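Long-range contact in Succinylglutamatedesuccinylase/aspartoacylase (Rhodobacter sphaeroides 2.4.1, PDB 3CDX), which probably hydrolyses carbon-nitrogen bonds in linear amides as a zinc-dependent desuccinylase or aspartoacylase-like enzyme, here carrying calcium in its metal site: residues A[143-157]-A[208-222]. Residues are numbered along the deposited sequence; the frame is centred on the assembly and turned at random.
Sequences DISVDMHTAGHSYDS and IVSLGTELGGWGRVN. With CA (calcium ion), chain G.
Ser-145 and Leu-211 zip two neighbouring parallel strands together, 144-148 and 209-214, in the central sheet of a zinc-carboxypeptidase-like (M14 family) catalytic domain. The strand axes run 4.8 Å apart at 16°, and three consecutive near-straight bonds, Ser-145 N to Val-209 O, Leu-211 N to Ser-145 O and Asp-147 N to Leu-211 O, set the register from Ile-144 beside Val-209 to Asp-147 beside Gly-212. On the face of Ser-145 and Ser-210, a water bonded to both hydroxyls also donates to Leu-211 O, while Ile-144 and Val-209 pack on the other.

After the pairing of Asp-147 with Gly-212 the ladder loses its regularity. Thr-213 OG1, set between its backbone N and carbonyl carbon (chi1 78°), accepts from His-149 N at 3.0 Å. Next to this junction His-149 ND1 binds the calcium ion at 2.3 Å, with His-63 and Glu-66 completing the protein ligands. Behind the metal, His-149 NE2 donates to Asp-147 OD2 at 2.6 Å, the oxygen lying in the ring plane but met from above the carboxylate; this second-shell bond helps fix the ring's rotation, together with the metal bond at ND1, and Asp-147 OD1 is itself held by Thr-59. A second water bridges Thr-150 O and Glu-214 OE2.

Farther on, the short strand around Asp-156 and Ser-157 and the loop before it meet the glycine-rich loop 215-222. Gly-216 O takes two donors, Ala-151 N and Ser-157 OG, the hydroxyl arriving in the carbonyl plane at 2.7 Å. In the type I' turn from Gly-217 to Arg-220, Trp-218 N donates to Tyr-155 O and Gly-219 N to Gly-152 O. Asp-156 CB sits over the Trp-218 five-membered ring, 3.5 Å from its centroid, a CH-pi contact; Trp-218 also makes a cation-pi contact with Arg-220 of a second subunit. Arg-220 of the same chain forms a two-pronged salt bridge with the Asp-156 carboxylate, the two planes 61° apart: NH1 reaches OD1 at 2.9 Å and NH2 reaches OD2 at 3.0 Å.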
ATOM      1  N   ASP A 143     -20.081 -35.252  13.165  1.00 27.82           N
ATOM      2  CA  ASP A 143     -21.456 -35.447  13.588  1.00 27.91           C
ATOM      3  C   ASP A 143     -22.016 -34.142  14.143  1.00 28.40           C
ATOM      4  O   ASP A 143     -23.221 -33.844  14.017  1.00 27.42           O
ATOM      5  CB  ASP A 143     -21.445 -36.534  14.673  1.00 28.10           C
ATOM      6  CG  ASP A 143     -21.079 -37.878  14.087  1.00 29.85           C
ATOM      7  OD1 ASP A 143     -21.848 -38.349  13.243  1.00 33.00           O
ATOM      8  OD2 ASP A 143     -20.003 -38.417  14.370  1.00 31.80           O
ATOM      9  N   ILE A 144     -21.128 -33.364  14.773  1.00 27.48           N
ATOM     10  CA  ILE A 144     -21.483 -32.012  15.198  1.00 27.37           C
ATOM     11  C   ILE A 144     -20.287 -31.066  15.005  1.00 26.00           C
ATOM     12  O   ILE A 144     -19.151 -31.464  15.191  1.00 24.34           O
ATOM     13  CB  ILE A 144     -21.993 -31.992  16.675  1.00 27.65           C
ATOM     14  CG1 ILE A 144     -22.385 -30.554  17.091  1.00 28.19           C
ATOM     15  CG2 ILE A 144     -20.949 -32.597  17.612  1.00 26.54           C
ATOM     16  CD1 ILE A 144     -22.965 -30.466  18.458  1.00 28.10           C
ATOM     17  N   SER A 145     -20.586 -29.803  14.683  1.00 26.28           N
ATOM     18  CA  SER A 145     -19.574 -28.742  14.608  1.00 25.10           C
ATOM     19  C   SER A 145     -19.920 -27.570  15.518  1.00 23.98           C
ATOM     20  O   SER A 145     -21.079 -27.109  15.567  1.00 23.10           O
ATOM     21  CB  SER A 145     -19.404 -28.256  13.152  1.00 25.03           C
ATOM     22  OG  SER A 145     -18.961 -26.884  13.083  1.00 25.71           O
ATOM     23  N   VAL A 146     -18.906 -27.124  16.256  1.00 22.80           N
ATOM     24  CA  VAL A 146     -18.939 -25.846  16.975  1.00 22.39           C
ATOM     25  C   VAL A 146     -17.874 -24.927  16.322  1.00 22.12           C
ATOM     26  O   VAL A 146     -16.681 -25.185  16.362  1.00 22.32           O
ATOM     27  CB  VAL A 146     -18.710 -25.961  18.507  1.00 22.19           C
ATOM     28  CG1 VAL A 146     -18.985 -24.601  19.193  1.00 20.92           C
ATOM     29  CG2 VAL A 146     -19.622 -27.077  19.134  1.00 22.13           C
ATOM     30  N   ASP A 147     -18.349 -23.892  15.658  1.00 21.93           N
ATOM     31  CA  ASP A 147     -17.471 -22.937  15.006  1.00 22.66           C
ATOM     32  C   ASP A 147     -17.442 -21.683  15.879  1.00 22.80           C
ATOM     33  O   ASP A 147     -18.461 -20.989  16.071  1.00 22.71           O
ATOM     34  CB  ASP A 147     -17.931 -22.708  13.530  1.00 22.60           C
ATOM     35  CG  ASP A 147     -16.972 -21.820  12.729  1.00 23.07           C
ATOM     36  OD1 ASP A 147     -15.731 -21.789  13.000  1.00 22.37           O
ATOM     37  OD2 ASP A 147     -17.498 -21.107  11.848  1.00 24.74           O
ATOM     38  N   MET A 148     -16.286 -21.441  16.487  1.00 23.18           N
ATOM     39  CA  MET A 148     -16.182 -20.381  17.488  1.00 22.85           C
ATOM     40  C   MET A 148     -15.774 -18.983  16.928  1.00 23.95           C
ATOM     41  O   MET A 148     -14.654 -18.775  16.393  1.00 23.10           O
ATOM     42  CB  MET A 148     -15.217 -20.835  18.591  1.00 23.97           C
ATOM     43  CG  MET A 148     -15.624 -22.183  19.300  1.00 23.59           C
ATOM     44  SD  MET A 148     -14.665 -22.708  20.753  1.00 21.83           S
ATOM     45  CE  MET A 148     -15.304 -21.672  22.031  1.00 23.27           C
ATOM     46  N   HIS A 149     -16.684 -18.033  17.102  1.00 22.85           N
ATOM     47  CA  HIS A 149     -16.524 -16.691  16.607  1.00 23.70           C
ATOM     48  C   HIS A 149     -16.684 -15.665  17.724  1.00 23.45           C
ATOM     49  O   HIS A 149     -17.118 -16.004  18.849  1.00 23.34           O
ATOM     50  CB  HIS A 149     -17.568 -16.433  15.493  1.00 23.59           C
ATOM     51  CG  HIS A 149     -17.277 -17.179  14.224  1.00 22.16           C
ATOM     52  ND1 HIS A 149     -16.628 -16.606  13.150  1.00 25.65           N
ATOM     53  CD2 HIS A 149     -17.507 -18.467  13.879  1.00 23.58           C
ATOM     54  CE1 HIS A 149     -16.474 -17.501  12.192  1.00 24.62           C
ATOM     55  NE2 HIS A 149     -17.016 -18.637  12.601  1.00 26.54           N
ATOM     56  N   THR A 150     -16.351 -14.416  17.387  1.00 23.47           N
ATOM     57  CA  THR A 150     -16.673 -13.234  18.173  1.00 23.61           C
ATOM     58  C   THR A 150     -16.922 -12.139  17.139  1.00 24.21           C
ATOM     59  O   THR A 150     -16.811 -12.401  15.933  1.00 24.70           O
ATOM     60  CB  THR A 150     -15.510 -12.766  19.088  1.00 24.46           C
ATOM     61  OG1 THR A 150     -14.467 -12.176  18.283  1.00 23.79           O
ATOM     62  CG2 THR A 150     -14.928 -13.905  19.922  1.00 21.79           C
ATOM     63  N   ALA A 151     -17.222 -10.920  17.594  1.00 23.59           N
ATOM     64  CA  ALA A 151     -17.452  -9.811  16.652  1.00 24.11           C
ATOM     65  C   ALA A 151     -16.168  -9.124  16.174  1.00 24.36           C
ATOM     66  O   ALA A 151     -16.236  -8.156  15.410  1.00 24.31           O
ATOM     67  CB  ALA A 151     -18.421  -8.808  17.233  1.00 24.06           C
ATOM     68  N   GLY A 152     -15.009  -9.637  16.620  1.00 23.75           N
ATOM     69  CA  GLY A 152     -13.698  -9.162  16.183  1.00 24.35           C
ATOM     70  C   GLY A 152     -13.514  -7.683  16.491  1.00 24.92           C
ATOM     71  O   GLY A 152     -13.735  -7.242  17.636  1.00 25.47           O
ATOM     72  N   HIS A 153     -13.145  -6.919  15.462  1.00 24.30           N
ATOM     73  CA  HIS A 153     -13.088  -5.468  15.539  1.00 25.47           C
ATOM     74  C   HIS A 153     -14.379  -4.725  15.197  1.00 25.63           C
ATOM     75  O   HIS A 153     -14.429  -3.506  15.343  1.00 26.75           O
ATOM     76  CB  HIS A 153     -11.976  -4.942  14.621  1.00 25.13           C
ATOM     77  CG  HIS A 153     -10.606  -5.340  15.062  1.00 27.87           C
ATOM     78  ND1 HIS A 153     -10.082  -6.591  14.813  1.00 31.05           N
ATOM     79  CD2 HIS A 153      -9.654  -4.667  15.756  1.00 30.52           C
ATOM     80  CE1 HIS A 153      -8.865  -6.670  15.327  1.00 31.40           C
ATOM     81  NE2 HIS A 153      -8.570  -5.505  15.876  1.00 30.81           N
ATOM     82  N   SER A 154     -15.408  -5.451  14.767  1.00 26.06           N
ATOM     83  CA  SER A 154     -16.671  -4.874  14.282  1.00 27.51           C
ATOM     84  C   SER A 154     -17.680  -4.406  15.375  1.00 27.79           C
ATOM     85  O   SER A 154     -18.358  -3.371  15.233  1.00 27.96           O
ATOM     86  CB  SER A 154     -17.367  -5.879  13.338  1.00 27.57           C
ATOM     87  OG  SER A 154     -16.589  -6.127  12.170  1.00 29.02           O
ATOM     88  N   TYR A 155     -17.764  -5.169  16.445  1.00 27.35           N
ATOM     89  CA  TYR A 155     -18.750  -4.973  17.491  1.00 28.01           C
ATOM     90  C   TYR A 155     -18.219  -5.593  18.764  1.00 26.38           C
ATOM     91  O   TYR A 155     -17.195  -6.253  18.762  1.00 25.05           O
ATOM     92  CB  TYR A 155     -20.050  -5.755  17.167  1.00 30.56           C
ATOM     93  CG  TYR A 155     -20.656  -5.285  15.911  1.00 31.96           C
ATOM     94  CD1 TYR A 155     -21.199  -4.012  15.852  1.00 35.62           C
ATOM     95  CD2 TYR A 155     -20.668  -6.085  14.779  1.00 32.08           C
ATOM     96  CE1 TYR A 155     -21.731  -3.514  14.695  1.00 37.61           C
ATOM     97  CE2 TYR A 155     -21.208  -5.612  13.592  1.00 38.22           C
ATOM     98  CZ  TYR A 155     -21.733  -4.301  13.558  1.00 37.91           C
ATOM     99  OH  TYR A 155     -22.287  -3.765  12.414  1.00 39.93           O
ATOM    100  N   ASP A 156     -18.929  -5.365  19.851  1.00 24.79           N
ATOM    101  CA  ASP A 156     -18.866  -6.308  20.929  1.00 24.70           C
ATOM    102  C   ASP A 156     -20.103  -7.186  20.807  1.00 24.47           C
ATOM    103  O   ASP A 156     -21.098  -6.818  20.151  1.00 24.99           O
ATOM    104  CB  ASP A 156     -18.808  -5.629  22.299  1.00 24.72           C
ATOM    105  CG  ASP A 156     -18.204  -6.542  23.369  1.00 24.39           C
ATOM    106  OD1 ASP A 156     -17.661  -7.615  23.004  1.00 26.35           O
ATOM    107  OD2 ASP A 156     -18.257  -6.186  24.577  1.00 25.91           O
ATOM    108  N   SER A 157     -20.047  -8.348  21.429  1.00 25.18           N
ATOM    109  CA  SER A 157     -21.191  -9.220  21.455  1.00 24.75           C
ATOM    110  C   SER A 157     -21.300  -9.775  22.864  1.00 25.76           C
ATOM    111  O   SER A 157     -20.288  -9.980  23.548  1.00 26.00           O
ATOM    112  CB  SER A 157     -21.049 -10.319  20.391  1.00 23.77           C
ATOM    113  OG  SER A 157     -19.919 -11.148  20.665  1.00 23.95           O
ATOM    114  N   ILE A 208     -25.286 -31.672   9.208  1.00 30.37           N
ATOM    115  CA  ILE A 208     -24.542 -31.892  10.462  1.00 28.43           C
ATOM    116  C   ILE A 208     -25.051 -30.859  11.477  1.00 28.11           C
ATOM    117  O   ILE A 208     -25.364 -29.733  11.096  1.00 28.02           O
ATOM    118  CB  ILE A 208     -23.003 -31.670  10.161  1.00 29.65           C
ATOM    119  CG1 ILE A 208     -22.485 -32.750   9.188  1.00 28.33           C
ATOM    120  CG2 ILE A 208     -22.149 -31.540  11.433  1.00 22.51           C
ATOM    121  CD1 ILE A 208     -21.277 -32.325   8.334  1.00 27.96           C
ATOM    122  N   VAL A 209     -25.170 -31.232  12.748  1.00 27.30           N
ATOM    123  CA  VAL A 209     -25.554 -30.264  13.793  1.00 28.08           C
ATOM    124  C   VAL A 209     -24.507 -29.135  13.873  1.00 27.51           C
ATOM    125  O   VAL A 209     -23.329 -29.392  14.009  1.00 27.77           O
ATOM    126  CB  VAL A 209     -25.726 -30.926  15.164  1.00 27.99           C
ATOM    127  CG1 VAL A 209     -26.019 -29.897  16.201  1.00 28.61           C
ATOM    128  CG2 VAL A 209     -26.879 -31.989  15.109  1.00 29.67           C
ATOM    129  N   SER A 210     -24.950 -27.896  13.739  1.00 27.65           N
ATOM    130  CA  SER A 210     -24.043 -26.763  13.653  1.00 27.48           C
ATOM    131  C   SER A 210     -24.384 -25.724  14.737  1.00 27.32           C
ATOM    132  O   SER A 210     -25.533 -25.232  14.813  1.00 26.88           O
ATOM    133  CB  SER A 210     -24.191 -26.161  12.243  1.00 28.47           C
ATOM    134  OG  SER A 210     -23.654 -24.863  12.129  1.00 29.21           O
ATOM    135  N   LEU A 211     -23.392 -25.409  15.572  1.00 26.59           N
ATOM    136  CA  LEU A 211     -23.444 -24.284  16.508  1.00 26.69           C
ATOM    137  C   LEU A 211     -22.419 -23.226  16.120  1.00 26.00           C
ATOM    138  O   LEU A 211     -21.306 -23.553  15.711  1.00 26.00           O
ATOM    139  CB  LEU A 211     -23.129 -24.753  17.934  1.00 26.98           C
ATOM    140  CG  LEU A 211     -24.194 -25.488  18.741  1.00 29.45           C
ATOM    141  CD1 LEU A 211     -23.650 -25.743  20.189  1.00 29.21           C
ATOM    142  CD2 LEU A 211     -25.521 -24.686  18.757  1.00 30.08           C
ATOM    143  N   GLY A 212     -22.788 -21.963  16.269  1.00 25.41           N
ATOM    144  CA  GLY A 212     -21.827 -20.866  16.202  1.00 25.62           C
ATOM    145  C   GLY A 212     -21.678 -20.351  17.622  1.00 25.98           C
ATOM    146  O   GLY A 212     -22.486 -20.725  18.492  1.00 24.19           O
ATOM    147  N   THR A 213     -20.658 -19.504  17.844  1.00 25.91           N
ATOM    148  CA  THR A 213     -20.563 -18.661  19.050  1.00 26.17           C
ATOM    149  C   THR A 213     -20.311 -17.194  18.728  1.00 26.54           C
ATOM    150  O   THR A 213     -19.825 -16.861  17.637  1.00 25.78           O
ATOM    151  CB  THR A 213     -19.499 -19.148  20.042  1.00 27.07           C
ATOM    152  OG1 THR A 213     -18.194 -18.774  19.595  1.00 26.99           O
ATOM    153  CG2 THR A 213     -19.550 -20.666  20.213  1.00 24.02           C
ATOM    154  N   GLU A 214     -20.755 -16.312  19.639  1.00 26.22           N
ATOM    155  CA  GLU A 214     -20.307 -14.946  19.685  1.00 26.04           C
ATOM    156  C   GLU A 214     -19.854 -14.697  21.125  1.00 26.14           C
ATOM    157  O   GLU A 214     -20.673 -14.557  22.046  1.00 27.12           O
ATOM    158  CB  GLU A 214     -21.399 -13.986  19.205  1.00 27.06           C
ATOM    159  CG  GLU A 214     -21.806 -14.105  17.683  1.00 25.95           C
ATOM    160  CD  GLU A 214     -20.642 -13.898  16.690  1.00 28.69           C
ATOM    161  OE1 GLU A 214     -19.592 -13.346  17.077  1.00 28.29           O
ATOM    162  OE2 GLU A 214     -20.787 -14.271  15.501  1.00 29.07           O
ATOM    163  N   LEU A 215     -18.545 -14.679  21.306  1.00 25.28           N
ATOM    164  CA  LEU A 215     -17.922 -14.650  22.620  1.00 25.50           C
ATOM    165  C   LEU A 215     -17.118 -13.383  22.877  1.00 25.29           C
ATOM    166  O   LEU A 215     -16.168 -13.410  23.626  1.00 25.87           O
ATOM    167  CB  LEU A 215     -17.035 -15.909  22.816  1.00 23.99           C
ATOM    168  CG  LEU A 215     -17.748 -17.283  22.915  1.00 25.50           C
ATOM    169  CD1 LEU A 215     -16.756 -18.449  22.884  1.00 21.61           C
ATOM    170  CD2 LEU A 215     -18.680 -17.400  24.159  1.00 25.34           C
ATOM    171  N   GLY A 216     -17.506 -12.269  22.262  1.00 25.02           N
ATOM    172  CA  GLY A 216     -16.861 -11.002  22.547  1.00 23.54           C
ATOM    173  C   GLY A 216     -16.586 -10.166  21.318  1.00 23.54           C
ATOM    174  O   GLY A 216     -17.403 -10.114  20.376  1.00 22.52           O
ATOM    175  N   GLY A 217     -15.444  -9.484  21.327  1.00 22.73           N
ATOM    176  CA  GLY A 217     -15.184  -8.490  20.291  1.00 23.36           C
ATOM    177  C   GLY A 217     -14.400  -7.308  20.831  1.00 23.91           C
ATOM    178  O   GLY A 217     -13.540  -7.490  21.678  1.00 24.12           O
ATOM    179  N   TRP A 218     -14.674  -6.119  20.296  1.00 24.12           N
ATOM    180  CA  TRP A 218     -13.992  -4.872  20.669  1.00 23.98           C
ATOM    181  C   TRP A 218     -12.446  -4.945  20.492  1.00 24.97           C
ATOM    182  O   TRP A 218     -11.681  -4.258  21.217  1.00 25.06           O
ATOM    183  CB  TRP A 218     -14.354  -4.474  22.103  1.00 24.51           C
ATOM    184  CG  TRP A 218     -15.594  -3.610  22.234  1.00 24.75           C
ATOM    185  CD1 TRP A 218     -16.340  -3.058  21.219  1.00 24.40           C
ATOM    186  CD2 TRP A 218     -16.186  -3.166  23.456  1.00 23.76           C
ATOM    187  NE1 TRP A 218     -17.364  -2.291  21.744  1.00 22.27           N
ATOM    188  CE2 TRP A 218     -17.292  -2.338  23.112  1.00 26.32           C
ATOM    189  CE3 TRP A 218     -15.891  -3.378  24.809  1.00 23.53           C
ATOM    190  CZ2 TRP A 218     -18.099  -1.721  24.075  1.00 26.15           C
ATOM    191  CZ3 TRP A 218     -16.699  -2.758  25.773  1.00 25.09           C
ATOM    192  CH2 TRP A 218     -17.781  -1.943  25.402  1.00 27.40           C
ATOM    193  N   GLY A 219     -11.997  -5.790  19.567  1.00 24.41           N
ATOM    194  CA  GLY A 219     -10.562  -5.926  19.276  1.00 24.58           C
ATOM    195  C   GLY A 219      -9.766  -6.610  20.385  1.00 24.71           C
ATOM    196  O   GLY A 219      -8.545  -6.778  20.252  1.00 24.55           O
ATOM    197  N   ARG A 220     -10.464  -7.008  21.467  1.00 23.69           N
ATOM    198  CA  ARG A 220      -9.831  -7.467  22.695  1.00 23.95           C
ATOM    199  C   ARG A 220     -10.205  -8.906  23.069  1.00 24.15           C
ATOM    200  O   ARG A 220     -11.066  -9.523  22.415  1.00 23.32           O
ATOM    201  CB  ARG A 220     -10.160  -6.489  23.852  1.00 24.38           C
ATOM    202  CG  ARG A 220     -11.682  -6.249  24.165  1.00 23.69           C
ATOM    203  CD  ARG A 220     -12.284  -7.347  25.036  1.00 24.08           C
ATOM    204  NE  ARG A 220     -13.515  -6.975  25.775  1.00 24.55           N
ATOM    205  CZ  ARG A 220     -14.765  -7.178  25.326  1.00 26.31           C
ATOM    206  NH1 ARG A 220     -15.007  -7.725  24.094  1.00 20.13           N
ATOM    207  NH2 ARG A 220     -15.786  -6.798  26.080  1.00 21.83           N
ATOM    208  N   VAL A 221      -9.583  -9.414  24.149  1.00 24.25           N
ATOM    209  CA  VAL A 221      -9.872 -10.728  24.691  1.00 23.80           C
ATOM    210  C   VAL A 221     -10.857 -10.567  25.868  1.00 25.52           C
ATOM    211  O   VAL A 221     -10.590  -9.816  26.833  1.00 24.68           O
ATOM    212  CB  VAL A 221      -8.601 -11.471  25.161  1.00 24.25           C
ATOM    213  CG1 VAL A 221      -8.962 -12.808  25.836  1.00 24.20           C
ATOM    214  CG2 VAL A 221      -7.660 -11.767  23.991  1.00 21.84           C
ATOM    215  N   ASN A 222     -12.003 -11.247  25.759  1.00 25.50           N
ATOM    216  CA  ASN A 222     -13.096 -11.112  26.746  1.00 26.29           C
ATOM    217  C   ASN A 222     -12.909 -12.253  27.757  1.00 26.21           C
ATOM    218  O   ASN A 222     -12.972 -13.436  27.396  1.00 25.04           O
ATOM    219  CB  ASN A 222     -14.465 -11.182  26.022  1.00 26.02           C
ATOM    220  CG  ASN A 222     -15.662 -10.985  26.960  1.00 27.06           C
ATOM    221  OD1 ASN A 222     -15.723 -11.591  28.003  1.00 25.00           O
ATOM    222  ND2 ASN A 222     -16.623 -10.123  26.567  1.00 27.31           N
TER
HETATM  223 CA    CA G 401     -16.418 -14.342  12.733  1.00 51.54          CA
HETATM  224  O   HOH W   1     -20.985 -24.873  13.198  1.00 23.99           O
HETATM  225  O   HOH W   2     -18.735 -13.281  14.127  1.00 27.37           O
HETATM  226  O   HOH W   3      -6.868  -6.165  17.809  1.00 27.70           O